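Uncharacterized protein (Acidithiobacillus ferrooxidans, PDB 3LUU) is of unknown function but binds a zinc ion and belongs to the gamma-butyrobetaine hydroxylase-like N-terminal (DUF971) family, with a possible link to quinone biosynthesis. Local coordinates at residues I12-M21 / E62-V70. Sequence-based numbering, arbitrary orientation. Where two conformers were deposited one is given.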
loop_
_atom_site.group_PDB
_atom_site.type_symbol
_atom_site.label_atom_id
_atom_site.label_comp_id
_atom_site.label_asym_id
_atom_site.label_seq_id
_atom_site.Cartn_x
_atom_site.Cartn_y
_atom_site.Cartn_z
ATOM N N ILE A 12 6.911 8.008 1.345
ATOM C CA ILE A 12 6.506 6.747 0.722
ATOM C C ILE A 12 7.550 6.374 -0.347
ATOM O O ILE A 12 7.928 7.199 -1.176
ATOM C CB ILE A 12 5.094 6.869 0.065
ATOM C CG1 ILE A 12 4.038 7.254 1.110
ATOM C CG2 ILE A 12 4.685 5.539 -0.628
ATOM C CD1 ILE A 12 3.913 8.769 1.323
ATOM N N ARG A 13 8.013 5.143 -0.319
ATOM C CA ARG A 13 9.041 4.678 -1.240
ATOM C C ARG A 13 8.594 3.370 -1.840
ATOM O O ARG A 13 8.829 2.325 -1.257
ATOM C CB ARG A 13 10.365 4.441 -0.514
ATOM C CG ARG A 13 10.964 5.697 0.023
ATOM C CD ARG A 13 12.197 5.379 0.812
ATOM N NE ARG A 13 11.925 4.595 2.024
ATOM C CZ ARG A 13 11.541 5.102 3.198
ATOM N NH1 ARG A 13 11.340 6.405 3.352
ATOM N NH2 ARG A 13 11.352 4.294 4.229
ATOM N N PRO A 14 8.010 3.409 -3.037
ATOM C CA PRO A 14 7.736 2.140 -3.696
ATOM C C PRO A 14 9.002 1.586 -4.374
ATOM O O PRO A 14 9.573 2.234 -5.264
ATOM C CB PRO A 14 6.645 2.493 -4.701
ATOM C CG PRO A 14 6.761 3.945 -4.936
ATOM C CD PRO A 14 7.514 4.568 -3.789
ATOM N N LEU A 15 9.453 0.412 -3.924
ATOM C CA LEU A 15 10.727 -0.183 -4.359
ATOM C C LEU A 15 10.462 -1.284 -5.379
ATOM O O LEU A 15 9.984 -2.359 -5.046
ATOM C CB LEU A 15 11.516 -0.703 -3.152
ATOM C CG LEU A 15 11.881 0.299 -2.026
ATOM C CD1 LEU A 15 12.337 -0.444 -0.757
ATOM C CD2 LEU A 15 12.950 1.332 -2.515
HETATM N N MSE A 16 10.774 -1.007 -6.640
HETATM C CA MSE A 16 10.462 -1.924 -7.734
HETATM C C MSE A 16 11.281 -3.209 -7.706
HETATM O O MSE A 16 10.785 -4.250 -8.087
HETATM C CB MSE A 16 10.665 -1.256 -9.091
HETATM C CG MSE A 16 9.954 0.051 -9.267
HETATM SE SE MSE A 16 8.046 -0.198 -8.995
HETATM C CE MSE A 16 7.868 -1.747 -10.175
ATOM N N ILE A 17 12.535 -3.132 -7.285
ATOM C CA ILE A 17 13.396 -4.316 -7.320
ATOM C C ILE A 17 12.970 -5.310 -6.228
ATOM O O ILE A 17 12.734 -6.456 -6.518
ATOM C CB ILE A 17 14.923 -3.940 -7.233
ATOM C CG1 ILE A 17 15.292 -2.943 -8.364
ATOM C CG2 ILE A 17 15.837 -5.191 -7.283
ATOM C CD1 ILE A 17 14.893 -3.390 -9.739
ATOM N N SER A 18 12.843 -4.847 -4.994
ATOM C CA SER A 18 12.421 -5.677 -3.893
ATOM C C SER A 18 10.897 -5.939 -3.810
ATOM O O SER A 18 10.453 -6.814 -3.083
ATOM C CB SER A 18 12.962 -5.097 -2.601
ATOM O OG SER A 18 12.458 -3.802 -2.394
ATOM N N ARG A 19 10.115 -5.182 -4.571
ATOM C CA ARG A 19 8.666 -5.333 -4.670
ATOM C C ARG A 19 7.959 -5.094 -3.349
ATOM O O ARG A 19 7.054 -5.856 -2.964
ATOM C CB ARG A 19 8.265 -6.660 -5.322
ATOM C CG ARG A 19 9.009 -6.881 -6.639
ATOM C CD ARG A 19 8.147 -7.423 -7.781
ATOM N NE ARG A 19 7.812 -8.841 -7.631
ATOM C CZ ARG A 19 8.660 -9.869 -7.783
ATOM N NH1 ARG A 19 9.946 -9.670 -8.072
ATOM N NH2 ARG A 19 8.218 -11.124 -7.635
ATOM N N VAL A 20 8.334 -3.972 -2.735
ATOM C CA VAL A 20 7.737 -3.560 -1.464
ATOM C C VAL A 20 7.594 -2.065 -1.444
ATOM O O VAL A 20 8.373 -1.313 -2.072
ATOM C CB VAL A 20 8.514 -4.018 -0.192
ATOM C CG1 VAL A 20 8.776 -5.509 -0.229
ATOM C CG2 VAL A 20 9.807 -3.225 -0.000
HETATM N N MSE A 21 6.538 -1.628 -0.760
HETATM C CA MSE A 21 6.300 -0.194 -0.572
HETATM C C MSE A 21 6.596 0.140 0.884
HETATM O O MSE A 21 5.988 -0.440 1.801
HETATM C CB MSE A 21 4.874 0.238 -0.954
HETATM C CG MSE A 21 4.755 1.772 -1.157
HETATM SE SE MSE A 21 2.971 2.244 -1.603
HETATM C CE MSE A 21 1.944 1.801 -0.034
ATOM N N GLU A 62 1.674 -12.749 -7.097
ATOM C CA GLU A 62 3.062 -12.639 -6.661
ATOM C C GLU A 62 3.963 -11.839 -7.620
ATOM O O GLU A 62 4.964 -11.252 -7.208
ATOM C CB GLU A 62 3.670 -14.005 -6.354
ATOM C CG GLU A 62 3.881 -14.933 -7.540
ATOM C CD GLU A 62 2.686 -15.834 -7.806
ATOM O OE1 GLU A 62 1.557 -15.477 -7.392
ATOM O OE2 GLU A 62 2.891 -16.906 -8.418
ATOM N N HIS A 63 3.590 -11.802 -8.895
ATOM C CA HIS A 63 4.375 -11.057 -9.870
ATOM C C HIS A 63 3.833 -9.670 -10.161
ATOM O O HIS A 63 4.416 -8.935 -10.967
ATOM C CB HIS A 63 4.566 -11.886 -11.137
ATOM C CG HIS A 63 5.647 -12.930 -10.998
ATOM N ND1 HIS A 63 5.393 -14.287 -11.026
ATOM C CD2 HIS A 63 6.983 -12.804 -10.803
ATOM C CE1 HIS A 63 6.526 -14.949 -10.873
ATOM N NE2 HIS A 63 7.505 -14.073 -10.731
ATOM N N VAL A 64 2.796 -9.249 -9.441
ATOM C CA VAL A 64 2.204 -7.931 -9.695
ATOM C C VAL A 64 3.088 -6.837 -9.054
ATOM O O VAL A 64 3.744 -7.069 -8.007
ATOM C CB VAL A 64 0.701 -7.941 -9.276
ATOM C CG1 VAL A 64 0.069 -6.602 -9.447
ATOM C CG2 VAL A 64 -0.063 -9.033 -10.167
ATOM N N SER A 65 3.209 -5.690 -9.733
ATOM C CA SER A 65 3.923 -4.571 -9.154
ATOM C C SER A 65 3.049 -3.323 -9.079
ATOM O O SER A 65 2.039 -3.221 -9.755
ATOM C CB SER A 65 5.222 -4.290 -9.914
ATOM O OG SER A 65 4.938 -3.770 -11.192
ATOM N N VAL A 66 3.429 -2.402 -8.190
ATOM C CA VAL A 66 2.837 -1.087 -8.123
ATOM C C VAL A 66 3.606 -0.225 -9.127
ATOM O O VAL A 66 4.822 -0.012 -9.011
ATOM C CB VAL A 66 2.885 -0.508 -6.705
ATOM C CG1 VAL A 66 2.452 0.935 -6.703
ATOM C CG2 VAL A 66 2.001 -1.363 -5.772
ATOM N N VAL A 67 2.896 0.222 -10.144
ATOM C CA VAL A 67 3.485 1.044 -11.193
ATOM C C VAL A 67 3.446 2.531 -10.859
ATOM O O VAL A 67 4.334 3.273 -11.281
ATOM C CB VAL A 67 2.889 0.717 -12.561
ATOM C CG1 VAL A 67 3.217 -0.735 -12.888
ATOM C CG2 VAL A 67 1.410 0.971 -12.613
ATOM N N GLU A 68 2.459 2.962 -10.065
ATOM C CA GLU A 68 2.385 4.334 -9.622
ATOM C C GLU A 68 1.599 4.467 -8.344
ATOM O O GLU A 68 0.714 3.683 -8.078
ATOM C CB GLU A 68 1.732 5.194 -10.709
ATOM C CG GLU A 68 2.211 6.633 -10.644
ATOM C CD GLU A 68 1.805 7.450 -11.847
ATOM O OE1 GLU A 68 1.203 6.892 -12.799
ATOM O OE2 GLU A 68 2.090 8.670 -11.822
ATOM N N VAL A 69 1.965 5.468 -7.559
ATOM C CA VAL A 69 1.352 5.793 -6.281
ATOM C C VAL A 69 0.933 7.262 -6.416
ATOM O O VAL A 69 1.788 8.128 -6.624
ATOM C CB VAL A 69 2.368 5.633 -5.126
ATOM C CG1 VAL A 69 1.785 6.141 -3.830
ATOM C CG2 VAL A 69 2.831 4.160 -4.990
ATOM N N VAL A 70 -0.381 7.529 -6.336
ATOM C CA VAL A 70 -0.939 8.860 -6.555
ATOM C C VAL A 70 -1.703 9.289 -5.287
ATOM O O VAL A 70 -2.606 8.595 -4.828
ATOM C CB VAL A 70 -1.888 8.859 -7.774
ATOM C CG1 VAL A 70 -2.477 10.250 -8.015
ATOM C CG2 VAL A 70 -1.147 8.383 -9.025
HETATM O O HOH W 1 5.121 -8.695 -6.507
#
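Arg19 reaches from the hairpin of strands 9-15 and 20-25 to the backbone leading into strand 66-72, where two three-stranded antiparallel sheets pack through their side chains, one of them by its outer strand 66-72. It sits at a G1 beta bulge, where the N-H groups of Arg19 and Val20 share Leu15 O, the former bond weak. From CB, CG stands anti to the carbonyl carbon (chi1 -51°), and bends at the next two torsions carry the chain on toward 62-64; CD passes 4.4 Å from Val64 O. NE then gives its hydrogen to a water at 2.9 Å, which in turn donates to both Glu62 O and Val64 O. Beyond CZ, NH2 bonds Glu62 O directly at 3.3 Å, nearly straight at 167°; this oxygen and the water both lie at the guanidinium edge, in its plane. NH2 also passes 3.8 Å from CD2 of His63, whose ring plane is 21° off that of the guanidinium. With an alanine here, Glu62 O would probably lose its direct donor, and the bridging water would be less firmly held. Farther along, Val69 CG2 packs 3.9 Å from both Pro14 CG and the selenium of selenomethionine Met21.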